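Local atomic coordinates of PHOX (PDB entry 4A9V), a protein that hydrolyses phosphate monoesters as an alkaline phosphatase, using a complex iron-calcium cofactor held in a beta-propeller fold. Residues 429-434 and 445-450; 149-154 and 170-175; 92-97 and 111-116; 282-287 and 301-306; 453-458 and 467-472. All blocks are in the same frame, centred on the assembly; numbering follows the deposited sequence. Where two conformers were deposited one is given.

In the fold
From the N terminus onward the five contacts follow one another in series, none nested in another and none crossing. Contact 3 closes the helical connection between strands 82-89 and 118-127, neighbours in a four-stranded sheet of the propeller. Contact 2 closes a loop without helix or strand and brings the short edge strand 171-173 against 148-152. Contacts 4 and 1 are antiparallel hairpins of the same extended sheet, their centres about 22 Å apart. Contact 5 then draws together the long loop leading from strand 443-451 to strand 478-483. It touches contact 1: Phe449 O probably accepts a hydrogen bond from Asn468 ND2, and Val450 packs on Ile469.

Contact 1 (429-434 and 445-450); sequences ILRWRT and AWDLFV
This antiparallel beta hairpin of the propeller is interrupted by a classic beta bulge, in which Phe449 and Val450 both face Ile429. Arg431 runs out anti to its backbone N and bends at chi3 (58°), so that its guanidinium meets Asp447 side-on. NE reaches OD1 at 2.9 Å and NH2 reaches OD2, each on a syn lone pair, with the two planes nearly coplanar (27° apart). Phe449 CD1 lies over one guanidinium face, offset toward the rim, the ring standing steeply to it at 74°. Outside the hairpin, His338 also binds Asp447 OD2, while Tyr399 OH and Pro516 O hold Arg431 NH1. An alanine in place of Arg431 would probably deprive the buried Asp447 carboxylate of its two-nitrogen grip and Phe449 of its flat neighbour. At the bulge Ile429 O receives a weak, bent bond from Phe449 N (2.8 Å) and a long, weak one from Val450 N. Just beyond, the side chains of Ile429 and Val450 cross obliquely, Ile429 CG1 lying 3.6 Å from Val450 CG1.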
# COMPACT_ATOMS: atom_id res chain seq x y z
N ILE A 429 10.25 -9.27 -8.29
CA ILE A 429 10.70 -8.47 -7.15
C ILE A 429 12.09 -7.92 -7.44
O ILE A 429 13.04 -8.67 -7.71
CB ILE A 429 10.69 -9.25 -5.82
CG1 ILE A 429 9.30 -9.82 -5.56
CG2 ILE A 429 11.15 -8.34 -4.69
CD1 ILE A 429 9.19 -10.64 -4.29
N LEU A 430 12.17 -6.60 -7.42
CA LEU A 430 13.37 -5.84 -7.68
C LEU A 430 14.09 -5.52 -6.36
O LEU A 430 13.44 -5.20 -5.37
CB LEU A 430 12.95 -4.54 -8.37
CG LEU A 430 13.97 -3.42 -8.54
CD1 LEU A 430 15.11 -3.83 -9.45
CD2 LEU A 430 13.26 -2.20 -9.09
N ARG A 431 15.41 -5.66 -6.34
CA ARG A 431 16.23 -5.31 -5.20
C ARG A 431 17.25 -4.27 -5.62
O ARG A 431 17.81 -4.36 -6.72
CB ARG A 431 16.94 -6.56 -4.66
CG ARG A 431 18.03 -6.28 -3.64
CD ARG A 431 18.44 -7.54 -2.88
NE ARG A 431 18.92 -8.58 -3.78
CZ ARG A 431 19.10 -9.85 -3.41
NH1 ARG A 431 18.90 -10.22 -2.16
NH2 ARG A 431 19.46 -10.74 -4.32
N TRP A 432 17.57 -3.34 -4.73
CA TRP A 432 18.76 -2.51 -4.93
C TRP A 432 19.55 -2.34 -3.67
O TRP A 432 19.03 -2.44 -2.55
CB TRP A 432 18.45 -1.15 -5.58
CG TRP A 432 17.52 -0.24 -4.83
CD1 TRP A 432 17.83 0.76 -3.92
CD2 TRP A 432 16.08 -0.13 -5.03
NE1 TRP A 432 16.71 1.46 -3.56
CE2 TRP A 432 15.62 0.97 -4.20
CE3 TRP A 432 15.17 -0.78 -5.83
CZ2 TRP A 432 14.29 1.37 -4.17
CZ3 TRP A 432 13.83 -0.40 -5.79
CH2 TRP A 432 13.40 0.64 -4.96
N ARG A 433 20.83 -2.10 -3.86
CA ARG A 433 21.79 -1.82 -2.80
C ARG A 433 22.39 -0.44 -3.03
O ARG A 433 23.09 -0.20 -4.03
CB ARG A 433 22.89 -2.87 -2.77
CG ARG A 433 23.89 -2.64 -1.66
CD ARG A 433 24.92 -3.74 -1.61
NE ARG A 433 25.84 -3.55 -0.50
CZ ARG A 433 26.80 -4.40 -0.18
NH1 ARG A 433 26.97 -5.51 -0.88
NH2 ARG A 433 27.56 -4.16 0.88
N THR A 434 22.03 0.49 -2.17
CA THR A 434 22.49 1.86 -2.28
C THR A 434 24.01 1.94 -2.13
O THR A 434 24.61 1.22 -1.33
CB THR A 434 21.75 2.73 -1.24
OG1 THR A 434 21.90 4.12 -1.57
CG2 THR A 434 22.23 2.45 0.17
N ALA A 445 23.24 -0.43 -7.09
CA ALA A 445 23.23 -1.65 -7.87
C ALA A 445 21.86 -2.32 -7.70
O ALA A 445 21.34 -2.38 -6.60
CB ALA A 445 24.32 -2.57 -7.37
N TRP A 446 21.30 -2.85 -8.78
CA TRP A 446 20.02 -3.54 -8.71
C TRP A 446 20.11 -4.95 -9.25
O TRP A 446 20.99 -5.27 -10.06
CB TRP A 446 18.92 -2.74 -9.42
CG TRP A 446 19.10 -2.63 -10.92
CD1 TRP A 446 19.69 -1.59 -11.62
CD2 TRP A 446 18.69 -3.59 -11.93
NE1 TRP A 446 19.68 -1.85 -12.97
CE2 TRP A 446 19.10 -3.04 -13.22
CE3 TRP A 446 18.08 -4.84 -11.90
CZ2 TRP A 446 18.97 -3.75 -14.40
CZ3 TRP A 446 17.92 -5.53 -13.10
CH2 TRP A 446 18.38 -5.01 -14.31
N ASP A 447 19.20 -5.80 -8.79
CA ASP A 447 19.04 -7.15 -9.35
C ASP A 447 17.58 -7.57 -9.21
O ASP A 447 16.86 -7.03 -8.38
CB ASP A 447 19.98 -8.17 -8.68
CG ASP A 447 19.58 -8.51 -7.25
OD1 ASP A 447 19.68 -7.63 -6.36
OD2 ASP A 447 19.20 -9.68 -6.99
N LEU A 448 17.15 -8.51 -10.03
CA LEU A 448 15.82 -9.11 -9.83
C LEU A 448 15.93 -10.30 -8.88
O LEU A 448 16.40 -11.38 -9.24
CB LEU A 448 15.15 -9.50 -11.13
CG LEU A 448 14.70 -8.32 -12.01
CD1 LEU A 448 13.91 -8.82 -13.21
CD2 LEU A 448 13.90 -7.28 -11.25
N PHE A 449 15.48 -10.08 -7.65
CA PHE A 449 15.50 -11.10 -6.61
C PHE A 449 14.66 -12.32 -6.99
O PHE A 449 15.05 -13.45 -6.70
CB PHE A 449 15.00 -10.49 -5.29
CG PHE A 449 14.91 -11.48 -4.17
CD1 PHE A 449 16.05 -12.01 -3.61
CD2 PHE A 449 13.68 -11.94 -3.73
CE1 PHE A 449 15.98 -13.00 -2.65
CE2 PHE A 449 13.61 -12.88 -2.72
CZ PHE A 449 14.76 -13.44 -2.20
N VAL A 450 13.53 -12.11 -7.64
CA VAL A 450 12.76 -13.21 -8.20
C VAL A 450 11.99 -12.70 -9.41
O VAL A 450 11.60 -11.53 -9.46
CB VAL A 450 11.82 -13.86 -7.16
CG1 VAL A 450 10.71 -12.92 -6.76
CG2 VAL A 450 11.26 -15.18 -7.68

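Contact 2 (149-154 and 170-175); sequences LRISGP and KKVLGT. With EDO (1,2-ethanediol), chain P.
Ile151 carries CG1 anti to its carbonyl carbon (chi1 -51°), while Val172 places CG1 in the crowded position between backbone N and carbonyl carbon (chi1 54°); together these torsions set the two branches 3.7 Å apart, Ile151 CG1 against Val172 CG1, with the side chains crossing at about a right angle. Leu149, two residues before Ile151 on the same strand and turned at chi1 -89°, is paired directly with Val172: its CB lies 3.9 Å from Val172 CG1, and its CD2 reaches along to Thr175 CB, also 3.9 Å away, and to the carbonyl of Gly174. A short antiparallel ladder underlies this apolar patch. Leu149 and Val172 form a hydrogen-bonded pair: Leu149 N donates to Val172 O at 2.8 Å, nearly along the C=O axis, whereas the return bond from Val172 N to Leu149 O comes in from above the carbonyl plane. A third bond, from Ile151 N to Lys170 O (2.9 Å), also arrives well above its carbonyl plane. Beyond the ladder a 1,2-ethanediol, probably from the crystallisation liquor, bonds weakly to Gly153 O. Strand 171-173 is the edge of a mixed sheet here; strand 148-152 pairs on its other side, in parallel, with 262-264, while Leu149 and Thr175 also pack against Val250 of strand 249-252 and Ile143 of strand 130-144.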
# COMPACT_ATOMS: atom_id res chain seq x y z
N LEU A 149 -8.57 17.40 7.49
CA LEU A 149 -7.12 17.24 7.46
C LEU A 149 -6.44 18.55 7.06
O LEU A 149 -7.07 19.45 6.52
CB LEU A 149 -6.71 16.14 6.46
CG LEU A 149 -6.63 14.70 6.95
CD1 LEU A 149 -7.88 14.20 7.66
CD2 LEU A 149 -6.27 13.76 5.82
N ARG A 150 -5.14 18.60 7.31
CA ARG A 150 -4.32 19.76 6.97
C ARG A 150 -3.42 19.40 5.79
O ARG A 150 -3.01 18.25 5.64
CB ARG A 150 -3.44 20.15 8.17
CG ARG A 150 -2.29 21.09 7.83
CD ARG A 150 -1.54 21.53 9.08
NE ARG A 150 -0.25 22.16 8.76
CZ ARG A 150 0.92 21.68 9.16
NH1 ARG A 150 0.98 20.58 9.89
NH2 ARG A 150 2.03 22.39 8.96
N ILE A 151 -3.05 20.41 5.01
CA ILE A 151 -2.05 20.26 3.96
C ILE A 151 -0.80 21.06 4.33
O ILE A 151 -0.92 22.21 4.74
CB ILE A 151 -2.56 20.80 2.61
CG1 ILE A 151 -3.93 20.21 2.26
CG2 ILE A 151 -1.57 20.50 1.50
CD1 ILE A 151 -4.56 20.84 1.04
N SER A 152 0.36 20.42 4.26
CA SER A 152 1.61 21.10 4.56
C SER A 152 2.64 20.85 3.47
O SER A 152 2.39 20.11 2.51
CB SER A 152 2.15 20.67 5.93
OG SER A 152 3.08 21.62 6.43
N GLY A 153 3.80 21.49 3.60
CA GLY A 153 4.87 21.35 2.62
C GLY A 153 4.73 22.37 1.51
O GLY A 153 3.87 23.26 1.56
N PRO A 154 5.57 22.26 0.48
CA PRO A 154 5.71 23.36 -0.47
C PRO A 154 4.44 23.68 -1.25
O PRO A 154 4.30 24.79 -1.76
CB PRO A 154 6.82 22.89 -1.40
CG PRO A 154 7.66 22.02 -0.53
CD PRO A 154 6.67 21.29 0.35
N LYS A 170 -5.14 24.96 2.36
CA LYS A 170 -4.45 24.29 3.46
C LYS A 170 -5.32 23.36 4.28
O LYS A 170 -4.83 22.72 5.22
CB LYS A 170 -3.77 25.31 4.37
CG LYS A 170 -2.69 26.10 3.65
CD LYS A 170 -1.88 26.96 4.59
CE LYS A 170 -0.81 27.73 3.83
NZ LYS A 170 0.11 28.47 4.73
N LYS A 171 -6.59 23.23 3.91
CA LYS A 171 -7.52 22.39 4.64
C LYS A 171 -8.29 21.51 3.67
O LYS A 171 -9.04 22.02 2.85
CB LYS A 171 -8.49 23.25 5.45
CG LYS A 171 -7.83 24.01 6.58
CD LYS A 171 -8.85 24.78 7.40
CE LYS A 171 -8.21 25.48 8.58
NZ LYS A 171 -9.24 26.11 9.45
N VAL A 172 -8.25 20.21 3.89
CA VAL A 172 -8.84 19.27 2.96
C VAL A 172 -9.71 18.28 3.72
O VAL A 172 -9.39 17.89 4.84
CB VAL A 172 -7.75 18.56 2.13
CG1 VAL A 172 -6.70 17.91 3.02
CG2 VAL A 172 -8.35 17.54 1.16
N LEU A 173 -10.83 17.91 3.11
CA LEU A 173 -11.67 16.85 3.65
C LEU A 173 -11.18 15.50 3.15
O LEU A 173 -11.21 15.20 1.95
CB LEU A 173 -13.13 17.05 3.26
CG LEU A 173 -13.78 18.31 3.82
CD1 LEU A 173 -15.25 18.34 3.42
CD2 LEU A 173 -13.62 18.41 5.33
N GLY A 174 -10.78 14.67 4.10
CA GLY A 174 -10.63 13.25 3.84
C GLY A 174 -9.26 12.80 3.41
O GLY A 174 -8.49 13.54 2.77
N THR A 175 -8.97 11.56 3.76
CA THR A 175 -8.04 10.71 3.05
C THR A 175 -8.80 9.43 2.72
O THR A 175 -9.64 8.99 3.50
CB THR A 175 -6.79 10.45 3.91
OG1 THR A 175 -5.82 9.71 3.18
CG2 THR A 175 -7.11 9.70 5.19
C1 EDO P . 4.09 23.96 5.13
O1 EDO P . 3.76 25.11 4.24
C2 EDO P . 5.47 23.41 4.76
O2 EDO P . 6.51 24.31 5.18

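Contact 3 (92-97 and 111-116); sequences TNYRYL and RKALAC
Lys112 leaves the helix 107-115 with CG anti to its backbone N, and from CB the chain runs fully extended toward the short helix 94-97. CG passes 4.1 Å from Leu97 CD1, the first touch across the contact. CE then lies against that same methyl, 3.6 Å from Leu97 CD1, and near the Leu97 carbonyl oxygen. At the tip NZ donates to Leu97 O at 3.0 Å, coming from above the carbonyl plane, while Gly55 O serves as a second acceptor. The two side chains thus reach toward each other tip to tip, Leu97 CD1 against Lys112 CE, with NZ going on to the carbonyl. Leu97 CD1 also presses on Cys116 SG at a close 3.4 Å, and its CD2 sits 3.9 Å from Ala113 CA. Thr92 completes the interface with CG2 toward Ala113 CB, its OG1 bonded to Asp66, and the edge of the Tyr94 ring faces that same alanine methyl. The helix-to-helix join is therefore mostly apolar, yet ends in a buried ammonium held by backbone carbonyls. The partly negative oxygens of Leu97 and Gly55 would probably favour the charged form of the lysine.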
# COMPACT_ATOMS: atom_id res chain seq x y z
N THR A 92 -14.36 0.12 -0.76
CA THR A 92 -15.49 -0.64 -0.26
C THR A 92 -16.14 -1.45 -1.37
O THR A 92 -15.87 -1.23 -2.55
CB THR A 92 -16.52 0.26 0.47
OG1 THR A 92 -17.54 -0.54 1.08
CG2 THR A 92 -17.16 1.26 -0.48
N ASN A 93 -16.95 -2.42 -0.97
CA ASN A 93 -17.54 -3.38 -1.89
C ASN A 93 -19.05 -3.15 -1.92
O ASN A 93 -19.74 -3.49 -0.96
CB ASN A 93 -17.25 -4.78 -1.37
CG ASN A 93 -15.78 -4.96 -1.02
OD1 ASN A 93 -14.91 -4.81 -1.88
ND2 ASN A 93 -15.49 -5.23 0.25
N TYR A 94 -19.53 -2.45 -2.93
CA TYR A 94 -20.93 -2.02 -2.94
C TYR A 94 -21.90 -3.20 -2.81
O TYR A 94 -22.98 -3.05 -2.25
CB TYR A 94 -21.25 -1.23 -4.21
CG TYR A 94 -20.55 0.12 -4.33
CD1 TYR A 94 -20.07 0.79 -3.22
CD2 TYR A 94 -20.44 0.74 -5.57
CE1 TYR A 94 -19.51 2.06 -3.34
CE2 TYR A 94 -19.90 2.01 -5.69
CZ TYR A 94 -19.48 2.68 -4.56
OH TYR A 94 -18.91 3.93 -4.64
N ARG A 95 -21.52 -4.38 -3.32
CA ARG A 95 -22.41 -5.53 -3.21
C ARG A 95 -22.72 -5.91 -1.77
O ARG A 95 -23.75 -6.52 -1.50
CB ARG A 95 -21.86 -6.74 -3.98
CG ARG A 95 -20.68 -7.44 -3.35
CD ARG A 95 -20.12 -8.52 -4.26
NE ARG A 95 -21.10 -9.58 -4.50
CZ ARG A 95 -21.27 -10.19 -5.67
NH1 ARG A 95 -20.45 -9.94 -6.68
NH2 ARG A 95 -22.15 -11.17 -5.78
N TYR A 96 -21.82 -5.55 -0.85
CA TYR A 96 -21.99 -5.85 0.57
C TYR A 96 -22.31 -4.61 1.40
O TYR A 96 -22.86 -4.73 2.49
CB TYR A 96 -20.75 -6.56 1.12
CG TYR A 96 -20.40 -7.82 0.37
CD1 TYR A 96 -21.34 -8.83 0.19
CD2 TYR A 96 -19.13 -8.03 -0.13
CE1 TYR A 96 -21.03 -9.98 -0.50
CE2 TYR A 96 -18.80 -9.19 -0.80
CZ TYR A 96 -19.76 -10.15 -1.00
OH TYR A 96 -19.48 -11.30 -1.71
N LEU A 97 -21.94 -3.43 0.93
CA LEU A 97 -22.04 -2.22 1.75
C LEU A 97 -23.49 -1.80 1.95
O LEU A 97 -23.87 -1.36 3.03
CB LEU A 97 -21.24 -1.08 1.11
CG LEU A 97 -21.26 0.24 1.88
CD1 LEU A 97 -20.70 0.08 3.28
CD2 LEU A 97 -20.51 1.32 1.11
N ARG A 111 -21.71 9.35 1.54
CA ARG A 111 -21.11 9.54 2.86
C ARG A 111 -20.72 8.21 3.50
O ARG A 111 -19.65 8.07 4.10
CB ARG A 111 -22.09 10.28 3.76
CG ARG A 111 -21.54 10.57 5.14
CD ARG A 111 -22.62 11.11 6.05
NE ARG A 111 -22.18 11.10 7.44
CZ ARG A 111 -22.96 11.40 8.47
NH1 ARG A 111 -24.24 11.69 8.27
NH2 ARG A 111 -22.47 11.39 9.70
N LYS A 112 -21.56 7.19 3.33
CA LYS A 112 -21.31 5.88 3.90
C LYS A 112 -20.09 5.20 3.24
O LYS A 112 -19.29 4.57 3.93
CB LYS A 112 -22.55 5.01 3.74
CG LYS A 112 -22.46 3.62 4.33
CD LYS A 112 -23.83 2.97 4.35
CE LYS A 112 -23.74 1.48 4.54
NZ LYS A 112 -25.08 0.84 4.66
N ALA A 113 -19.94 5.35 1.93
CA ALA A 113 -18.76 4.84 1.23
C ALA A 113 -17.50 5.56 1.69
O ALA A 113 -16.48 4.92 1.97
CB ALA A 113 -18.94 4.96 -0.28
N LEU A 114 -17.55 6.88 1.77
CA LEU A 114 -16.39 7.64 2.25
C LEU A 114 -16.02 7.26 3.69
O LEU A 114 -14.84 7.22 4.05
CB LEU A 114 -16.69 9.14 2.15
CG LEU A 114 -16.48 9.72 0.75
CD1 LEU A 114 -17.31 10.98 0.56
CD2 LEU A 114 -15.02 10.00 0.48
N ALA A 115 -17.03 6.90 4.48
CA ALA A 115 -16.83 6.49 5.86
C ALA A 115 -16.05 5.19 5.96
O ALA A 115 -15.41 4.92 6.98
CB ALA A 115 -18.17 6.35 6.56
N CYS A 116 -16.17 4.34 4.94
CA CYS A 116 -15.48 3.06 4.92
C CYS A 116 -13.98 3.18 4.72
O CYS A 116 -13.28 2.19 4.91
CB CYS A 116 -16.01 2.21 3.77
SG CYS A 116 -17.65 1.49 4.02

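Contact 4 (282-287 and 301-306); sequences DGRAVV and FVSRDK
Arg284 lies obliquely across Val302, its guanidinium turned so that one face rests on the valine CG1, 3.3 Å from Arg284 NH1, while its edge is given to polar partners. The bend that does this is at chi3 (-63°). It folds the group back so that NE meets Asp282 OD1 at 3.1 Å in the guanidinium plane, on the syn lone pair, as a salt bridge, and NH1 reaches Ser303 O at 3.1 Å across the hairpin. A leucine in place of Arg284 would probably lose both the bridge to Asp282 and the bond to Ser303 O, loosening the end of the hairpin. Lys306 takes the other end of this turn at about a right angle to Asp282, its carbons folding over the carbonyl of Asp282 and its NZ standing 4.2 Å from Asp282 OD2, too far for a salt bridge. Ser303 holds OG in the crowded position between its backbone N and carbonyl carbon, where it accepts from Ala285 N (2.9 Å) and donates to Asp305 O (2.7 Å), bridging the ladder where the chain turns its corner. Regular pairing resumes with Ser303 N to Ala285 O and the hydrogen-bonded pair of Val287 and Phe301, within the hairpin of strands 284-290 and 296-303. Thr280 OG1 also binds Asp282 OD1, so the carboxylate is gripped twice, which is likely to favour its charged form beside the arginine.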
# COMPACT_ATOMS: atom_id res chain seq x y z
N ASP A 282 24.30 10.14 7.62
CA ASP A 282 24.34 11.35 8.43
C ASP A 282 23.02 11.71 9.10
O ASP A 282 22.93 12.71 9.80
CB ASP A 282 24.92 12.54 7.65
CG ASP A 282 23.99 13.08 6.56
OD1 ASP A 282 22.90 12.53 6.34
OD2 ASP A 282 24.40 14.05 5.88
N GLY A 283 22.08 10.76 9.11
CA GLY A 283 20.97 10.80 10.05
C GLY A 283 19.67 11.40 9.54
O GLY A 283 18.75 11.63 10.32
N ARG A 284 19.58 11.66 8.23
CA ARG A 284 18.36 12.22 7.65
C ARG A 284 17.39 11.12 7.27
O ARG A 284 17.78 9.99 7.00
CB ARG A 284 18.73 13.06 6.43
CG ARG A 284 19.60 14.25 6.81
CD ARG A 284 20.07 15.07 5.62
NE ARG A 284 20.92 14.32 4.71
CZ ARG A 284 20.78 14.39 3.39
NH1 ARG A 284 19.78 15.11 2.87
NH2 ARG A 284 21.59 13.74 2.59
N ALA A 285 16.11 11.45 7.25
CA ALA A 285 15.08 10.49 6.89
C ALA A 285 15.05 10.25 5.39
O ALA A 285 15.19 11.18 4.60
CB ALA A 285 13.72 10.96 7.37
N VAL A 286 14.81 9.00 5.02
CA VAL A 286 14.64 8.59 3.64
C VAL A 286 13.32 7.83 3.53
O VAL A 286 13.00 7.01 4.39
CB VAL A 286 15.81 7.69 3.19
CG1 VAL A 286 15.62 7.20 1.76
CG2 VAL A 286 17.14 8.43 3.34
N VAL A 287 12.55 8.16 2.50
CA VAL A 287 11.28 7.48 2.25
C VAL A 287 11.23 7.01 0.80
O VAL A 287 11.20 7.83 -0.11
CB VAL A 287 10.07 8.40 2.53
CG1 VAL A 287 8.78 7.60 2.44
CG2 VAL A 287 10.21 9.10 3.88
N PHE A 301 12.34 10.17 -1.25
CA PHE A 301 12.43 11.46 -0.58
C PHE A 301 13.53 11.40 0.47
O PHE A 301 13.63 10.42 1.21
CB PHE A 301 11.10 11.80 0.08
CG PHE A 301 11.14 13.08 0.88
CD1 PHE A 301 11.03 14.31 0.25
CD2 PHE A 301 11.31 13.05 2.25
CE1 PHE A 301 11.11 15.48 0.98
CE2 PHE A 301 11.33 14.22 2.99
CZ PHE A 301 11.23 15.44 2.36
N VAL A 302 14.34 12.44 0.53
CA VAL A 302 15.36 12.56 1.58
C VAL A 302 15.17 13.88 2.31
O VAL A 302 15.13 14.94 1.69
CB VAL A 302 16.78 12.50 1.00
CG1 VAL A 302 17.81 12.57 2.12
CG2 VAL A 302 16.97 11.25 0.15
N SER A 303 14.99 13.83 3.63
CA SER A 303 14.70 15.04 4.38
C SER A 303 15.89 15.99 4.41
O SER A 303 17.05 15.58 4.31
CB SER A 303 14.24 14.71 5.81
OG SER A 303 15.28 14.15 6.59
N ARG A 304 15.58 17.26 4.62
CA ARG A 304 16.60 18.27 4.87
C ARG A 304 17.27 18.05 6.22
O ARG A 304 18.49 18.12 6.34
CB ARG A 304 15.95 19.66 4.84
CG ARG A 304 16.91 20.82 5.09
CD ARG A 304 16.16 22.12 5.33
NE ARG A 304 15.37 22.05 6.56
CZ ARG A 304 14.44 22.92 6.92
NH1 ARG A 304 14.08 23.90 6.09
NH2 ARG A 304 13.80 22.75 8.06
N ASP A 305 16.45 17.82 7.25
CA ASP A 305 16.92 17.79 8.62
C ASP A 305 17.25 16.36 9.05
O ASP A 305 16.66 15.38 8.60
CB ASP A 305 15.85 18.36 9.54
CG ASP A 305 15.41 19.75 9.13
OD1 ASP A 305 16.28 20.56 8.75
OD2 ASP A 305 14.20 20.04 9.21
N LYS A 306 18.18 16.26 9.99
CA LYS A 306 18.43 15.02 10.69
C LYS A 306 17.24 14.66 11.57
O LYS A 306 16.63 15.53 12.19
CB LYS A 306 19.70 15.12 11.53
CG LYS A 306 20.96 15.31 10.71
CD LYS A 306 22.18 15.48 11.59
CE LYS A 306 23.44 15.66 10.75
NZ LYS A 306 23.15 16.05 9.34

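Contact 5 (453-458 and 467-472); sequences GNPSVH and SNITPQ
The His458 imidazole carries Val457 CG1 centred over one face, 3.5 Å above the plane, and its NE2 is bonded to Asp502 OD1. The surfaces that meet between the segments are instead the two proline rings and an isoleucine. Pro455 CG sits 3.5 Å from Thr470 C and 3.8 Å from Pro471 CD, so the ring lies against the Thr470-Pro471 peptide link. Pro455 CD turns to Ile469 CG2, 3.7 Å away, the two side chains crossing at about a right angle. Behind Pro455 the loop is shaped by an Asx motif: Asn454 OD1 accepts from Val457 N at 3.0 Å, the donor standing above the carbonyl plane, while Asn454 ND2 binds the backbone oxygens of Asp502 and Ala504. These turns belong to the long loop between strands 443-451 and 478-483, where Ile469 also packs on Phe475. At the outer edge Ser456 OG comes 3.3 Å from Pro471 CB, and one water bridges it to the opposite segment, 3.1 Å from Ser456 OG and donating to Pro471 O at 2.8 Å.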
# COMPACT_ATOMS: atom_id res chain seq x y z
N GLY A 453 6.63 -16.74 -12.14
CA GLY A 453 6.20 -17.42 -13.34
C GLY A 453 5.52 -18.73 -13.02
O GLY A 453 5.31 -19.07 -11.85
N ASN A 454 5.16 -19.46 -14.06
CA ASN A 454 4.50 -20.74 -13.90
C ASN A 454 5.28 -21.82 -14.64
O ASN A 454 5.09 -22.02 -15.84
CB ASN A 454 3.07 -20.69 -14.43
CG ASN A 454 2.27 -21.92 -14.03
OD1 ASN A 454 2.81 -23.03 -13.97
ND2 ASN A 454 1.00 -21.71 -13.69
N PRO A 455 6.22 -22.47 -13.95
CA PRO A 455 7.06 -23.47 -14.60
C PRO A 455 6.34 -24.79 -14.87
O PRO A 455 6.87 -25.64 -15.58
CB PRO A 455 8.20 -23.69 -13.60
CG PRO A 455 7.64 -23.27 -12.28
CD PRO A 455 6.69 -22.15 -12.59
N SER A 456 5.11 -24.93 -14.40
CA SER A 456 4.28 -26.07 -14.76
C SER A 456 3.67 -25.90 -16.16
O SER A 456 3.63 -26.84 -16.94
CB SER A 456 3.17 -26.28 -13.73
OG SER A 456 3.69 -26.81 -12.53
N VAL A 457 3.29 -24.67 -16.48
CA VAL A 457 2.59 -24.37 -17.72
C VAL A 457 3.56 -23.89 -18.79
O VAL A 457 3.37 -24.16 -19.98
CB VAL A 457 1.51 -23.30 -17.46
CG1 VAL A 457 0.87 -22.87 -18.77
CG2 VAL A 457 0.46 -23.81 -16.48
N HIS A 458 4.64 -23.24 -18.36
CA HIS A 458 5.55 -22.54 -19.28
C HIS A 458 6.99 -22.91 -19.04
O HIS A 458 7.89 -22.06 -19.14
CB HIS A 458 5.36 -21.02 -19.16
CG HIS A 458 4.00 -20.54 -19.60
ND1 HIS A 458 3.55 -20.68 -20.87
CD2 HIS A 458 3.00 -19.89 -18.90
CE1 HIS A 458 2.34 -20.11 -20.97
NE2 HIS A 458 1.98 -19.66 -19.76
N SER A 467 14.81 -19.29 -11.40
CA SER A 467 15.05 -20.65 -10.95
C SER A 467 14.62 -20.89 -9.50
O SER A 467 14.54 -22.04 -9.07
CB SER A 467 16.52 -20.98 -11.10
OG SER A 467 17.31 -20.07 -10.36
N ASN A 468 14.44 -19.82 -8.73
CA ASN A 468 13.91 -19.94 -7.38
C ASN A 468 12.38 -20.07 -7.32
O ASN A 468 11.81 -20.27 -6.24
CB ASN A 468 14.43 -18.83 -6.44
CG ASN A 468 14.29 -17.41 -7.00
OD1 ASN A 468 14.20 -17.18 -8.21
ND2 ASN A 468 14.40 -16.44 -6.09
N ILE A 469 11.75 -20.05 -8.49
CA ILE A 469 10.35 -20.45 -8.63
C ILE A 469 10.28 -21.90 -9.10
O ILE A 469 10.92 -22.27 -10.08
CB ILE A 469 9.63 -19.55 -9.67
CG1 ILE A 469 9.61 -18.09 -9.20
CG2 ILE A 469 8.22 -20.05 -9.92
CD1 ILE A 469 8.89 -17.86 -7.89
N THR A 470 9.41 -22.67 -8.46
CA THR A 470 9.22 -24.07 -8.80
C THR A 470 7.73 -24.36 -8.95
O THR A 470 6.90 -23.59 -8.48
CB THR A 470 9.76 -24.98 -7.69
OG1 THR A 470 8.92 -24.89 -6.54
CG2 THR A 470 11.19 -24.61 -7.33
N PRO A 471 7.39 -25.56 -9.46
CA PRO A 471 5.98 -25.90 -9.50
C PRO A 471 5.34 -25.99 -8.12
O PRO A 471 4.13 -25.81 -7.99
CB PRO A 471 5.97 -27.26 -10.21
CG PRO A 471 7.13 -27.15 -11.14
CD PRO A 471 8.19 -26.44 -10.33
N GLN A 472 6.14 -26.23 -7.09
CA GLN A 472 5.61 -26.31 -5.73
C GLN A 472 5.27 -24.94 -5.14
O GLN A 472 4.23 -24.80 -4.51
CB GLN A 472 6.54 -27.08 -4.80
CG GLN A 472 5.87 -27.46 -3.48
CD GLN A 472 5.68 -26.29 -2.53
OE1 GLN A 472 6.48 -25.35 -2.50
NE2 GLN A 472 4.67 -26.38 -1.67
O HOH W 1 2.45 -27.23 -9.72